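PDB 5Y8E: sefir domain protein from Bacillus cereus F65185, which probably acts as an intracellular signalling module that associates with other SEFIR domains through homotypic domain-domain contacts. Local coordinates for residues S7-S12 with T84-P89; L62-K67 with I103-E108; K72-R77 with L114-K119; F122-N127 with K136-L141. All blocks are in the same frame, centred on the assembly; numbering follows the deposited sequence. Where two conformers were deposited one is given.

Contact 1 of 4, residues S7-S12 with T84-P89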
loop_
_atom_site.group_PDB
_atom_site.type_symbol
_atom_site.label_atom_id
_atom_site.label_comp_id
_atom_site.label_asym_id
_atom_site.label_seq_id
_atom_site.Cartn_x
_atom_site.Cartn_y
_atom_site.Cartn_z
ATOM N N SER A 7 -1.606 -1.126 3.353
ATOM C CA SER A 7 -0.515 -1.712 4.114
ATOM C C SER A 7 0.418 -0.588 4.537
ATOM O O SER A 7 0.914 0.171 3.695
ATOM C CB SER A 7 0.230 -2.739 3.256
ATOM O OG SER A 7 1.329 -3.313 3.949
ATOM N N TYR A 8 0.649 -0.463 5.841
ATOM C CA TYR A 8 1.492 0.618 6.345
ATOM C C TYR A 8 2.105 0.256 7.682
ATOM O O TYR A 8 1.694 -0.709 8.325
ATOM C CB TYR A 8 0.704 1.940 6.450
ATOM C CG TYR A 8 -0.345 1.989 7.550
ATOM C CD1 TYR A 8 -1.506 1.232 7.461
ATOM C CD2 TYR A 8 -0.193 2.828 8.651
ATOM C CE1 TYR A 8 -2.471 1.279 8.444
ATOM C CE2 TYR A 8 -1.165 2.891 9.646
ATOM C CZ TYR A 8 -2.299 2.107 9.528
ATOM O OH TYR A 8 -3.275 2.135 10.495
ATOM N N SER A 9 3.108 1.017 8.091
ATOM C CA SER A 9 3.730 0.801 9.393
ATOM C C SER A 9 3.274 1.907 10.338
ATOM O O SER A 9 3.030 3.031 9.900
ATOM C CB SER A 9 5.252 0.831 9.258
ATOM O OG SER A 9 5.867 0.694 10.525
ATOM N N TRP A 10 3.153 1.601 11.625
ATOM C CA TRP A 10 2.764 2.618 12.599
ATOM C C TRP A 10 3.988 3.431 13.033
ATOM O O TRP A 10 4.384 3.412 14.201
ATOM C CB TRP A 10 2.086 1.975 13.813
ATOM C CG TRP A 10 0.655 1.529 13.567
ATOM C CD1 TRP A 10 0.076 1.232 12.364
ATOM C CD2 TRP A 10 -0.370 1.352 14.559
ATOM N NE1 TRP A 10 -1.241 0.858 12.550
ATOM C CE2 TRP A 10 -1.538 0.929 13.888
ATOM C CE3 TRP A 10 -0.407 1.494 15.951
ATOM C CZ2 TRP A 10 -2.733 0.658 14.566
ATOM C CZ3 TRP A 10 -1.594 1.221 16.622
ATOM C CH2 TRP A 10 -2.740 0.809 15.928
ATOM N N SER A 11 4.565 4.161 12.084
ATOM C CA SER A 11 5.838 4.849 12.287
ATOM C C SER A 11 5.788 5.936 13.362
ATOM O O SER A 11 6.766 6.155 14.083
ATOM C CB SER A 11 6.309 5.455 10.965
ATOM O OG SER A 11 6.268 4.494 9.934
ATOM N N SER A 12 4.647 6.610 13.460
ATOM C CA SER A 12 4.469 7.711 14.401
ATOM C C SER A 12 2.985 8.014 14.469
ATOM O O SER A 12 2.219 7.530 13.633
ATOM C CB SER A 12 5.211 8.947 13.909
ATOM O OG SER A 12 4.605 9.451 12.732
ATOM N N THR A 84 4.026 -9.000 12.628
ATOM C CA THR A 84 4.574 -8.347 11.463
ATOM C C THR A 84 3.434 -7.674 10.609
ATOM O O THR A 84 2.463 -8.301 10.299
ATOM C CB THR A 84 5.367 -9.384 10.672
ATOM O OG1 THR A 84 6.449 -9.878 11.469
ATOM C CG2 THR A 84 5.893 -8.836 9.389
ATOM N N MET A 85 3.592 -6.404 10.257
ATOM C CA MET A 85 2.583 -5.711 9.482
ATOM C C MET A 85 3.128 -5.151 8.137
ATOM O O MET A 85 2.458 -4.435 7.464
ATOM C CB MET A 85 1.907 -4.606 10.294
ATOM C CG MET A 85 2.719 -3.374 10.475
ATOM S SD MET A 85 2.094 -2.312 11.913
ATOM C CE MET A 85 0.464 -2.113 11.437
ATOM N N ILE A 86 4.342 -5.529 7.783
ATOM C CA ILE A 86 5.031 -5.046 6.631
ATOM C C ILE A 86 5.143 -6.197 5.587
ATOM O O ILE A 86 5.514 -7.262 5.910
ATOM C CB ILE A 86 6.444 -4.520 7.065
ATOM C CG1 ILE A 86 6.218 -3.277 7.955
ATOM C CG2 ILE A 86 7.275 -4.226 5.950
ATOM C CD1 ILE A 86 7.370 -2.707 8.503
ATOM N N ILE A 87 4.799 -5.897 4.361
ATOM C CA ILE A 87 4.824 -6.872 3.313
ATOM C C ILE A 87 6.198 -7.559 3.223
ATOM O O ILE A 87 7.198 -6.929 3.190
ATOM C CB ILE A 87 4.423 -6.242 1.985
ATOM C CG1 ILE A 87 2.949 -5.912 1.981
ATOM C CG2 ILE A 87 4.673 -7.131 0.852
ATOM C CD1 ILE A 87 2.547 -5.076 0.854
ATOM N N THR A 88 6.154 -8.883 3.116
ATOM C CA THR A 88 7.363 -9.699 2.960
ATOM C C THR A 88 7.612 -10.156 1.512
ATOM O O THR A 88 6.712 -10.229 0.759
ATOM C CB THR A 88 7.216 -11.033 3.782
ATOM O OG1 THR A 88 6.107 -11.723 3.291
ATOM C CG2 THR A 88 6.996 -10.748 5.235
ATOM N N PRO A 89 8.848 -10.560 1.189
ATOM C CA PRO A 89 9.105 -11.069 -0.162
ATOM C C PRO A 89 8.152 -12.204 -0.515
ATOM O O PRO A 89 7.645 -12.243 -1.634
ATOM C CB PRO A 89 10.535 -11.600 -0.064
ATOM C CG PRO A 89 11.175 -10.710 0.960
ATOM C CD PRO A 89 10.090 -10.452 1.978
HETATM O O HOH W 1 0.170 -4.678 5.949
HETATM O O HOH W 2 -0.332 -2.628 7.623
#
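Met85 reaches Trp10 through two turns of its side chain: CG sits between the backbone N and the carbonyl carbon (chi1 76°), and a bend at chi3 (-55°) swings CE back toward the indole. Trp10 has CG anti to its carbonyl carbon, and the two side chains cross at about a right angle. CE of Met85 comes to 3.5 Å from CD1 of Trp10 and lies nearly as close to NE1. The sulfur itself, Met85 SD, is 4.6 Å from the centroid of the five-membered ring and 32° off its normal, an oblique Met-aromatic contact. Beyond the indole, Asp37 accepts hydrogen bonds from Trp10 NE1 and Tyr8 OH, while Lys16 makes a cation-pi contact with the ring.

Back toward the end of strand 3-7, smaller groups meet the loop leading to helix 89-93. Ser9 CB touches Ile86 CD1 at 4.2 Å, and Ser7 OG lies 3.6 Å from Ile87 CG1. Two waters and the hydroxyl of Tyr69 bridge the loops. One water hydrogen-bonds to Ser7 OG at 2.7 Å and donates to Met85 O at 2.8 Å; the other accepts from Tyr8 N at 3.0 Å and donates weakly to Met85 O. Tyr69 OH, from helix 67-75, is hydrogen-bonded to both Ser7 OG and Ile87 N. No direct hydrogen bond crosses between 7-12 and 84-89: Met85 meets the indole through CE and SD, and its carbonyl O accepts hydrogen bonds from two waters, one of them weak.

Contact 2 of 4, residues L62-K67 with I103-E108; sequences LVICDK and ISLGEE
Backbone hydrogen bonds run first between Val63 and Ile103, where Ile103 N donates to Val63 O at 2.9 Å, almost straight at 174°. Cys65 N then gives to Ile103 O at 2.8 Å, and Cys65 O takes Leu105 N at 3.0 Å, with that donor standing 45° out of the carbonyl plane. At the next place in the pattern, Lys67 N to Leu105 O, a water bridges instead, accepting from the first and donating to the second.

This alternation is that of neighbouring parallel strands, 60-65 and 100-108, here joined by a beta-alpha-beta crossover through helices 67-75 and 89-93 in the TIR-like alpha/beta fold expected of a SEFIR domain.

Apolar contacts gather on the face carrying Ile64 and Ile103. These side chains lie side by side and point the same way, CD1 of Ile64 3.9 Å from CD1 of Ile103. The other branch of Ile64, CG2, meets CD1 of Leu105 at 3.8 Å. Leu138 of helix 131-143 packs on Ile103, and His15 of helix 13-29 touches both Ile64 and Leu105. Cys65 turns to the other face, against Pro115.

A salt bridge closes the far end. Lys67 is bent at chi3, which places CE, and NZ lies 2.7 Å from Glu108 OE2, above the carboxylate and 57° out of its plane. Within 103-108, Ser104 OG donates to Gly106 O at 2.8 Å, nearly along the C=O axis. Asp66 instead serves helix 67-75, its OD1 capping Tyr69 N while OD2 is hydrogen-bonded to Ser11 OG.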
loop_
_atom_site.group_PDB
_atom_site.type_symbol
_atom_site.label_atom_id
_atom_site.label_comp_id
_atom_site.label_asym_id
_atom_site.label_seq_id
_atom_site.Cartn_x
_atom_site.Cartn_y
_atom_site.Cartn_z
ATOM N N LEU A 62 -2.568 -0.603 -1.363
ATOM C CA LEU A 62 -1.690 0.556 -1.272
ATOM C C LEU A 62 -0.557 0.214 -0.319
ATOM O O LEU A 62 -0.799 -0.263 0.796
ATOM C CB LEU A 62 -2.450 1.776 -0.758
ATOM C CG LEU A 62 -3.734 2.157 -1.489
ATOM C CD1 LEU A 62 -4.230 3.545 -1.060
ATOM C CD2 LEU A 62 -3.560 2.072 -3.016
ATOM N N VAL A 63 0.679 0.438 -0.752
ATOM C CA VAL A 63 1.826 0.160 0.108
ATOM C C VAL A 63 2.406 1.504 0.488
ATOM O O VAL A 63 2.982 2.196 -0.354
ATOM C CB VAL A 63 2.887 -0.714 -0.589
ATOM C CG1 VAL A 63 3.948 -1.140 0.418
ATOM C CG2 VAL A 63 2.251 -1.951 -1.203
ATOM N N ILE A 64 2.213 1.897 1.742
ATOM C CA ILE A 64 2.614 3.231 2.175
ATOM C C ILE A 64 4.101 3.215 2.501
ATOM O O ILE A 64 4.525 2.822 3.596
ATOM C CB ILE A 64 1.796 3.732 3.378
ATOM C CG1 ILE A 64 0.294 3.634 3.085
ATOM C CG2 ILE A 64 2.201 5.157 3.731
ATOM C CD1 ILE A 64 -0.140 4.308 1.777
ATOM N N CYS A 65 4.894 3.641 1.533
ATOM C CA CYS A 65 6.330 3.512 1.655
ATOM C C CYS A 65 6.978 4.765 2.206
ATOM O O CYS A 65 7.522 5.576 1.454
ATOM C CB CYS A 65 6.924 3.162 0.298
ATOM S SG CYS A 65 6.477 1.517 -0.291
ATOM N N ASP A 66 6.908 4.938 3.521
ATOM C CA ASP A 66 7.783 5.904 4.165
ATOM C C ASP A 66 9.113 5.216 4.467
ATOM O O ASP A 66 9.271 4.017 4.199
ATOM C CB ASP A 66 7.134 6.538 5.409
ATOM C CG ASP A 66 6.783 5.524 6.498
ATOM O OD1 ASP A 66 6.759 4.296 6.237
ATOM O OD2 ASP A 66 6.502 5.972 7.629
ATOM N N LYS A 67 10.071 5.966 4.998
ATOM C CA LYS A 67 11.401 5.414 5.255
ATOM C C LYS A 67 11.324 4.212 6.194
ATOM O O LYS A 67 11.989 3.194 5.979
ATOM C CB LYS A 67 12.322 6.487 5.835
ATOM C CG LYS A 67 13.682 5.968 6.267
ATOM C CD LYS A 67 14.636 7.106 6.581
ATOM C CE LYS A 67 15.592 7.341 5.419
ATOM N NZ LYS A 67 16.413 8.583 5.572
ATOM N N ILE A 103 3.128 3.844 -2.715
ATOM C CA ILE A 103 3.174 5.301 -2.618
ATOM C C ILE A 103 4.417 5.671 -1.824
ATOM O O ILE A 103 4.522 5.341 -0.636
ATOM C CB ILE A 103 1.932 5.861 -1.903
ATOM C CG1 ILE A 103 0.641 5.364 -2.567
ATOM C CG2 ILE A 103 1.966 7.393 -1.882
ATOM C CD1 ILE A 103 -0.634 5.736 -1.783
ATOM N N SER A 104 5.366 6.339 -2.471
ATOM C CA SER A 104 6.605 6.740 -1.802
ATOM C C SER A 104 6.450 8.092 -1.125
ATOM O O SER A 104 6.125 9.097 -1.772
ATOM C CB SER A 104 7.777 6.782 -2.789
ATOM O OG SER A 104 9.005 7.009 -2.114
ATOM N N LEU A 105 6.668 8.115 0.185
ATOM C CA LEU A 105 6.589 9.352 0.946
ATOM C C LEU A 105 8.006 9.858 1.129
ATOM O O LEU A 105 8.684 9.496 2.088
ATOM C CB LEU A 105 5.931 9.114 2.305
ATOM C CG LEU A 105 4.530 8.503 2.246
ATOM C CD1 LEU A 105 3.893 8.504 3.630
ATOM C CD2 LEU A 105 3.659 9.249 1.253
ATOM N N GLY A 106 8.468 10.664 0.184
ATOM C CA GLY A 106 9.836 11.145 0.221
ATOM C C GLY A 106 10.782 10.227 -0.528
ATOM O O GLY A 106 10.360 9.261 -1.170
ATOM N N GLU A 107 12.072 10.530 -0.441
ATOM C CA GLU A 107 13.073 9.801 -1.198
ATOM C C GLU A 107 14.434 9.895 -0.525
ATOM O O GLU A 107 14.644 10.711 0.377
ATOM C CB GLU A 107 13.164 10.365 -2.616
ATOM C CG GLU A 107 13.600 11.816 -2.660
ATOM C CD GLU A 107 13.805 12.321 -4.068
ATOM O OE1 GLU A 107 14.972 12.416 -4.498
ATOM O OE2 GLU A 107 12.796 12.620 -4.741
ATOM N N GLU A 108 15.359 9.061 -0.976
ATOM C CA GLU A 108 16.703 9.030 -0.422
ATOM C C GLU A 108 17.683 8.665 -1.531
ATOM O O GLU A 108 17.421 7.747 -2.312
ATOM C CB GLU A 108 16.766 8.000 0.705
ATOM C CG GLU A 108 18.041 8.025 1.517
ATOM C CD GLU A 108 17.939 7.171 2.769
ATOM O OE1 GLU A 108 17.539 5.992 2.661
ATOM O OE2 GLU A 108 18.255 7.690 3.862
HETATM O O HOH W 3 9.643 8.659 4.953
#

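Contact 3 of 4, residues K72-R77 with L114-K119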
loop_
_atom_site.group_PDB
_atom_site.type_symbol
_atom_site.label_atom_id
_atom_site.label_comp_id
_atom_site.label_asym_id
_atom_site.label_seq_id
_atom_site.Cartn_x
_atom_site.Cartn_y
_atom_site.Cartn_z
ATOM N N LYS A 72 12.277 -1.500 7.417
ATOM C CA LYS A 72 11.831 -2.710 8.101
ATOM C C LYS A 72 11.544 -3.828 7.100
ATOM O O LYS A 72 11.822 -5.001 7.361
ATOM C CB LYS A 72 10.591 -2.408 8.941
ATOM C CG LYS A 72 10.869 -1.622 10.233
ATOM C CD LYS A 72 9.615 -0.887 10.700
ATOM C CE LYS A 72 9.653 -0.546 12.187
ATOM N NZ LYS A 72 9.200 -1.690 13.029
ATOM N N ALA A 73 10.998 -3.453 5.949
ATOM C CA ALA A 73 10.733 -4.409 4.877
ATOM C C ALA A 73 12.045 -4.998 4.383
ATOM O O ALA A 73 12.121 -6.179 4.029
ATOM C CB ALA A 73 10.002 -3.736 3.740
ATOM N N ASN A 74 13.081 -4.165 4.362
ATOM C CA ASN A 74 14.397 -4.595 3.913
ATOM C C ASN A 74 15.167 -5.424 4.942
ATOM O O ASN A 74 15.962 -6.284 4.573
ATOM C CB ASN A 74 15.231 -3.381 3.490
ATOM C CG ASN A 74 14.760 -2.769 2.183
ATOM O OD1 ASN A 74 14.084 -3.420 1.383
ATOM N ND2 ASN A 74 15.131 -1.514 1.953
ATOM N N THR A 75 14.927 -5.173 6.227
ATOM C CA THR A 75 15.735 -5.783 7.285
ATOM C C THR A 75 15.113 -7.029 7.927
ATOM O O THR A 75 15.760 -8.079 7.998
ATOM C CB THR A 75 16.077 -4.761 8.383
ATOM O OG1 THR A 75 16.641 -3.589 7.781
ATOM C CG2 THR A 75 17.075 -5.349 9.368
ATOM N N ARG A 76 13.873 -6.901 8.403
ATOM C CA ARG A 76 13.168 -7.996 9.076
ATOM C C ARG A 76 13.914 -8.489 10.318
ATOM O O ARG A 76 14.206 -9.678 10.428
ATOM C CB ARG A 76 12.941 -9.169 8.113
ATOM C CG ARG A 76 11.615 -9.161 7.385
ATOM C CD ARG A 76 11.715 -9.918 6.067
ATOM N NE ARG A 76 12.322 -9.092 5.026
ATOM C CZ ARG A 76 13.219 -9.530 4.150
ATOM N NH1 ARG A 76 13.622 -10.791 4.189
ATOM N NH2 ARG A 76 13.717 -8.706 3.237
ATOM N N ARG A 77 14.199 -7.578 11.248
ATOM C CA ARG A 77 15.015 -7.880 12.430
ATOM C C ARG A 77 14.584 -9.113 13.226
ATOM O O ARG A 77 15.407 -9.760 13.874
ATOM C CB ARG A 77 15.041 -6.680 13.378
ATOM C CG ARG A 77 16.057 -5.609 13.033
ATOM C CD ARG A 77 17.003 -5.394 14.200
ATOM N NE ARG A 77 17.566 -4.046 14.230
ATOM C CZ ARG A 77 17.051 -3.036 14.926
ATOM N NH1 ARG A 77 15.951 -3.218 15.644
ATOM N NH2 ARG A 77 17.632 -1.843 14.901
ATOM N N LEU A 114 11.212 2.362 -1.631
ATOM C CA LEU A 114 10.587 1.163 -2.159
ATOM C C LEU A 114 11.386 0.003 -1.589
ATOM O O LEU A 114 12.619 0.044 -1.597
ATOM C CB LEU A 114 10.673 1.162 -3.687
ATOM C CG LEU A 114 9.572 0.497 -4.510
ATOM C CD1 LEU A 114 8.224 1.036 -4.090
ATOM C CD2 LEU A 114 9.794 0.757 -5.982
ATOM N N PRO A 115 10.696 -1.025 -1.071
ATOM C CA PRO A 115 11.458 -2.166 -0.551
ATOM C C PRO A 115 12.296 -2.807 -1.653
ATOM O O PRO A 115 11.871 -2.764 -2.812
ATOM C CB PRO A 115 10.362 -3.123 -0.079
ATOM C CG PRO A 115 9.227 -2.220 0.286
ATOM C CD PRO A 115 9.258 -1.138 -0.766
ATOM N N ASP A 116 13.455 -3.364 -1.294
ATOM C CA ASP A 116 14.428 -3.912 -2.249
ATOM C C ASP A 116 13.832 -4.960 -3.182
ATOM O O ASP A 116 14.234 -5.081 -4.345
ATOM C CB ASP A 116 15.594 -4.579 -1.507
ATOM C CG ASP A 116 16.486 -3.593 -0.784
ATOM O OD1 ASP A 116 16.611 -2.436 -1.244
ATOM O OD2 ASP A 116 17.075 -3.989 0.247
ATOM N N PHE A 117 12.885 -5.727 -2.654
ATOM C CA PHE A 117 12.387 -6.913 -3.341
ATOM C C PHE A 117 11.180 -6.662 -4.235
ATOM O O PHE A 117 10.713 -7.574 -4.920
ATOM C CB PHE A 117 12.090 -8.029 -2.336
ATOM C CG PHE A 117 11.146 -7.634 -1.251
ATOM C CD1 PHE A 117 9.779 -7.741 -1.437
ATOM C CD2 PHE A 117 11.627 -7.177 -0.034
ATOM C CE1 PHE A 117 8.903 -7.379 -0.435
ATOM C CE2 PHE A 117 10.761 -6.818 0.976
ATOM C CZ PHE A 117 9.394 -6.916 0.776
ATOM N N PHE A 118 10.677 -5.432 -4.225
ATOM C CA PHE A 118 9.632 -5.050 -5.162
ATOM C C PHE A 118 10.240 -5.088 -6.559
ATOM O O PHE A 118 11.206 -4.375 -6.842
ATOM C CB PHE A 118 9.070 -3.666 -4.825
ATOM C CG PHE A 118 8.050 -3.680 -3.712
ATOM C CD1 PHE A 118 7.036 -2.734 -3.675
ATOM C CD2 PHE A 118 8.106 -4.635 -2.704
ATOM C CE1 PHE A 118 6.088 -2.742 -2.662
ATOM C CE2 PHE A 118 7.162 -4.649 -1.680
ATOM C CZ PHE A 118 6.152 -3.700 -1.661
ATOM N N LYS A 119 9.694 -5.939 -7.423
ATOM C CA LYS A 119 10.327 -6.214 -8.712
ATOM C C LYS A 119 10.237 -5.060 -9.701
ATOM O O LYS A 119 11.236 -4.700 -10.321
ATOM C CB LYS A 119 9.801 -7.516 -9.315
ATOM C CG LYS A 119 10.233 -8.735 -8.523
ATOM C CD LYS A 119 9.495 -9.972 -8.974
ATOM C CE LYS A 119 9.480 -11.024 -7.880
ATOM N NZ LYS A 119 8.226 -11.829 -7.931
#
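The C-terminal end of helix 67-75 meets a type I beta turn, Pro115 to Phe118, with Asn74 and Ala73 on the helix facing Pro115, Asp116 and Phe117. The one hydrogen bond across goes from Asp116 N to Asn74 OD1, 2.8 Å long and straight at 177°, with the donor in the amide plane on a lone pair. Over the same amide lies the Asp116 carboxylate, stacked with the planes only 7° apart. Its OD2 is 3.2 Å from Asn74 OD1, two acceptors that do not bond each other.

Next to the polar pair, Ala73 CB rests on the proline ring, 3.9 Å from Pro115 CG. Phe117 holds CG between its backbone N and carbonyl carbon (chi1 55°), and its ring takes Pro115 CB over one face, offset toward the rim. Its edge carries CE2 to 3.4 Å from Ala73 O, which lies near the ring plane. Pro89 and Tyr92 of helix 89-93 also touch this ring.

Arg76, the first residue to leave the helix, folds its side chain back. NE and NH2 each donate to Ala73 O, both at 3.1 Å, gripping it side-on in the guanidinium plane, and NH2 comes to 4.2 Å from Phe117 CD2 with the two planes perpendicular.

Ala73 O, in the last turn of the helix, thus has two N-H donors of one guanidinium and an aromatic C-H edge around it. The guanidinium would probably offset the partial negative charge there. The two acceptor oxygens of stacked Asn74 and Asp116 probably repel, which the straight Asp116 N to Asn74 OD1 bond would oppose.

Contact 4 of 4, residues F122-N127 with K136-L141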
loop_
_atom_site.group_PDB
_atom_site.type_symbol
_atom_site.label_atom_id
_atom_site.label_comp_id
_atom_site.label_asym_id
_atom_site.label_seq_id
_atom_site.Cartn_x
_atom_site.Cartn_y
_atom_site.Cartn_z
ATOM N N PHE A 122 8.438 0.892 -9.876
ATOM C CA PHE A 122 7.446 1.949 -9.964
ATOM C C PHE A 122 6.764 2.186 -8.629
ATOM O O PHE A 122 6.628 1.286 -7.793
ATOM C CB PHE A 122 6.430 1.666 -11.075
ATOM C CG PHE A 122 5.149 1.043 -10.595
ATOM C CD1 PHE A 122 3.966 1.769 -10.613
ATOM C CD2 PHE A 122 5.120 -0.271 -10.145
ATOM C CE1 PHE A 122 2.778 1.203 -10.182
ATOM C CE2 PHE A 122 3.936 -0.847 -9.712
ATOM C CZ PHE A 122 2.761 -0.109 -9.732
ATOM N N ALA A 123 6.349 3.428 -8.438
ATOM C CA ALA A 123 5.694 3.850 -7.224
ATOM C C ALA A 123 5.081 5.178 -7.577
ATOM O O ALA A 123 5.562 5.852 -8.488
ATOM C CB ALA A 123 6.709 4.026 -6.114
ATOM N N LEU A 124 4.020 5.547 -6.876
ATOM C CA LEU A 124 3.518 6.912 -6.955
ATOM C C LEU A 124 4.353 7.744 -6.006
ATOM O O LEU A 124 4.288 7.561 -4.788
ATOM C CB LEU A 124 2.044 6.973 -6.563
ATOM C CG LEU A 124 1.418 8.369 -6.426
ATOM C CD1 LEU A 124 1.523 9.108 -7.736
ATOM C CD2 LEU A 124 -0.033 8.258 -5.990
ATOM N N GLY A 125 5.167 8.636 -6.562
ATOM C CA GLY A 125 5.942 9.556 -5.752
ATOM C C GLY A 125 5.031 10.653 -5.235
ATOM O O GLY A 125 4.614 11.528 -5.995
ATOM N N TRP A 126 4.703 10.602 -3.951
ATOM C CA TRP A 126 3.793 11.585 -3.371
ATOM C C TRP A 126 4.378 12.994 -3.417
ATOM O O TRP A 126 5.511 13.232 -2.992
ATOM C CB TRP A 126 3.427 11.195 -1.939
ATOM C CG TRP A 126 2.215 11.903 -1.412
ATOM C CD1 TRP A 126 2.188 12.949 -0.531
ATOM C CD2 TRP A 126 0.850 11.613 -1.734
ATOM N NE1 TRP A 126 0.885 13.328 -0.289
ATOM C CE2 TRP A 126 0.047 12.520 -1.012
ATOM C CE3 TRP A 126 0.230 10.668 -2.562
ATOM C CZ2 TRP A 126 -1.349 12.510 -1.096
ATOM C CZ3 TRP A 126 -1.154 10.657 -2.642
ATOM C CH2 TRP A 126 -1.926 11.572 -1.915
ATOM N N ASN A 127 3.608 13.927 -3.958
ATOM C CA ASN A 127 4.056 15.309 -4.040
ATOM C C ASN A 127 3.332 16.145 -2.992
ATOM O O ASN A 127 2.169 16.520 -3.176
ATOM C CB ASN A 127 3.824 15.869 -5.445
ATOM C CG ASN A 127 4.443 17.243 -5.634
ATOM O OD1 ASN A 127 4.930 17.849 -4.679
ATOM N ND2 ASN A 127 4.424 17.743 -6.863
ATOM N N LYS A 136 -5.191 12.660 -7.302
ATOM C CA LYS A 136 -5.855 12.370 -8.567
ATOM C C LYS A 136 -5.213 11.158 -9.235
ATOM O O LYS A 136 -5.912 10.290 -9.773
ATOM C CB LYS A 136 -5.781 13.587 -9.488
ATOM C CG LYS A 136 -6.437 13.404 -10.852
ATOM C CD LYS A 136 -6.264 14.685 -11.672
ATOM C CE LYS A 136 -6.880 14.566 -13.054
ATOM N NZ LYS A 136 -6.190 13.545 -13.890
ATOM N N GLU A 137 -3.884 11.087 -9.197
ATOM C CA GLU A 137 -3.191 9.962 -9.815
ATOM C C GLU A 137 -3.410 8.676 -9.031
ATOM O O GLU A 137 -3.579 7.608 -9.623
ATOM C CB GLU A 137 -1.695 10.251 -9.988
ATOM C CG GLU A 137 -0.894 9.075 -10.557
ATOM C CD GLU A 137 -1.215 8.729 -12.009
ATOM O OE1 GLU A 137 -2.085 9.380 -12.633
ATOM O OE2 GLU A 137 -0.575 7.792 -12.536
ATOM N N LEU A 138 -3.429 8.772 -7.702
ATOM C CA LEU A 138 -3.718 7.600 -6.870
ATOM C C LEU A 138 -5.096 7.039 -7.205
ATOM O O LEU A 138 -5.275 5.823 -7.352
ATOM C CB LEU A 138 -3.654 7.959 -5.382
ATOM C CG LEU A 138 -4.146 6.894 -4.397
ATOM C CD1 LEU A 138 -3.318 5.611 -4.496
ATOM C CD2 LEU A 138 -4.105 7.441 -2.976
ATOM N N GLU A 139 -6.062 7.939 -7.333
ATOM C CA GLU A 139 -7.434 7.574 -7.660
ATOM C C GLU A 139 -7.502 6.888 -9.027
ATOM O O GLU A 139 -8.179 5.861 -9.187
ATOM C CB GLU A 139 -8.285 8.837 -7.630
ATOM C CG GLU A 139 -9.745 8.640 -7.905
ATOM C CD GLU A 139 -10.472 9.955 -7.901
ATOM O OE1 GLU A 139 -11.133 10.271 -6.887
ATOM O OE2 GLU A 139 -10.359 10.685 -8.905
ATOM N N ARG A 140 -6.796 7.447 -10.007
ATOM C CA ARG A 140 -6.715 6.844 -11.340
ATOM C C ARG A 140 -6.166 5.420 -11.276
ATOM O O ARG A 140 -6.726 4.500 -11.880
ATOM C CB ARG A 140 -5.832 7.690 -12.266
ATOM C CG ARG A 140 -5.892 7.242 -13.724
ATOM C CD ARG A 140 -4.839 7.902 -14.603
ATOM N NE ARG A 140 -3.486 7.463 -14.268
ATOM C CZ ARG A 140 -2.962 6.299 -14.649
ATOM N NH1 ARG A 140 -3.679 5.451 -15.376
ATOM N NH2 ARG A 140 -1.722 5.978 -14.302
ATOM N N LEU A 141 -5.066 5.243 -10.550
ATOM C CA LEU A 141 -4.424 3.929 -10.438
ATOM C C LEU A 141 -5.332 2.904 -9.754
ATOM O O LEU A 141 -5.350 1.723 -10.123
ATOM C CB LEU A 141 -3.104 4.061 -9.677
ATOM C CG LEU A 141 -1.984 4.788 -10.424
ATOM C CD1 LEU A 141 -0.881 5.197 -9.468
ATOM C CD2 LEU A 141 -1.440 3.890 -11.524
#
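Leu124 makes most of the contact with the helix, spreading its two methyls over neighbouring residues. Its CG stands anti to the backbone N (chi1 172°), and from there the methyls reach Glu137 and Leu138: CD1 touches the Glu137 chain at CG, 3.7 Å away, while CD2 lies 3.7 Å from Leu138 CB. The Leu124 and Leu138 side chains cross at about a right angle. Leu141 adds a looser contact, its CD1 4.5 Å from Leu124 CB. Trp126 reaches the same helix with its ring, CZ3 coming to 4.4 Å from Leu138 CD2 at an oblique approach.

These contacts lay helix 131-143 against strand 124-125, which runs parallel to strand 100-108 in the sheet of this alpha/beta domain. Leu138 also packs on Ile103 of strand 100-108, and backbone hydrogen bonds join Leu124 to Pro102 and Ser104.

Around this first shell, other groups flank its members. Glu137 bends at chi2 (68°), turning its carboxylate to Arg140 one turn further on. The guanidinium grips it side-on, one nitrogen to each oxygen: Arg140 NE to Glu137 OE1 at 2.9 Å and Arg140 NH2 to Glu137 OE2 at 2.8 Å. Both oxygens lie close to the guanidinium plane. Trp126 packs edge-to-face with both Tyr128 and Trp18. Ser134 OG, in the first turn of helix 131-143, is hydrogen-bonded to Asn127 N, which joins the helix to the end of the strand.

Overall arrangement
Contacts 1 and 2 are buried, and contacts 3 and 4 only partly so. Contact 2 joins two central strands of the sheet; contact 4 adds the next strand and a helix on the Ile103 face, joined to it by the backbone pairs Ser104-Leu124 and Ser104-Trp126. Contacts 1 and 3 lie about 10 Å apart, centre to centre, and share the surroundings of helices 67-75 and 89-93, where Ile86 packs on Ala73 and Ile87 near Phe117. Strand pairing by direct backbone bonds marks contact 2, water and sulfur contact 1, a side-chain-to-backbone bond contact 3, and purely apolar touches contact 4. Contacts 1 and 4 do not meet, on opposite sides of the chain's centre.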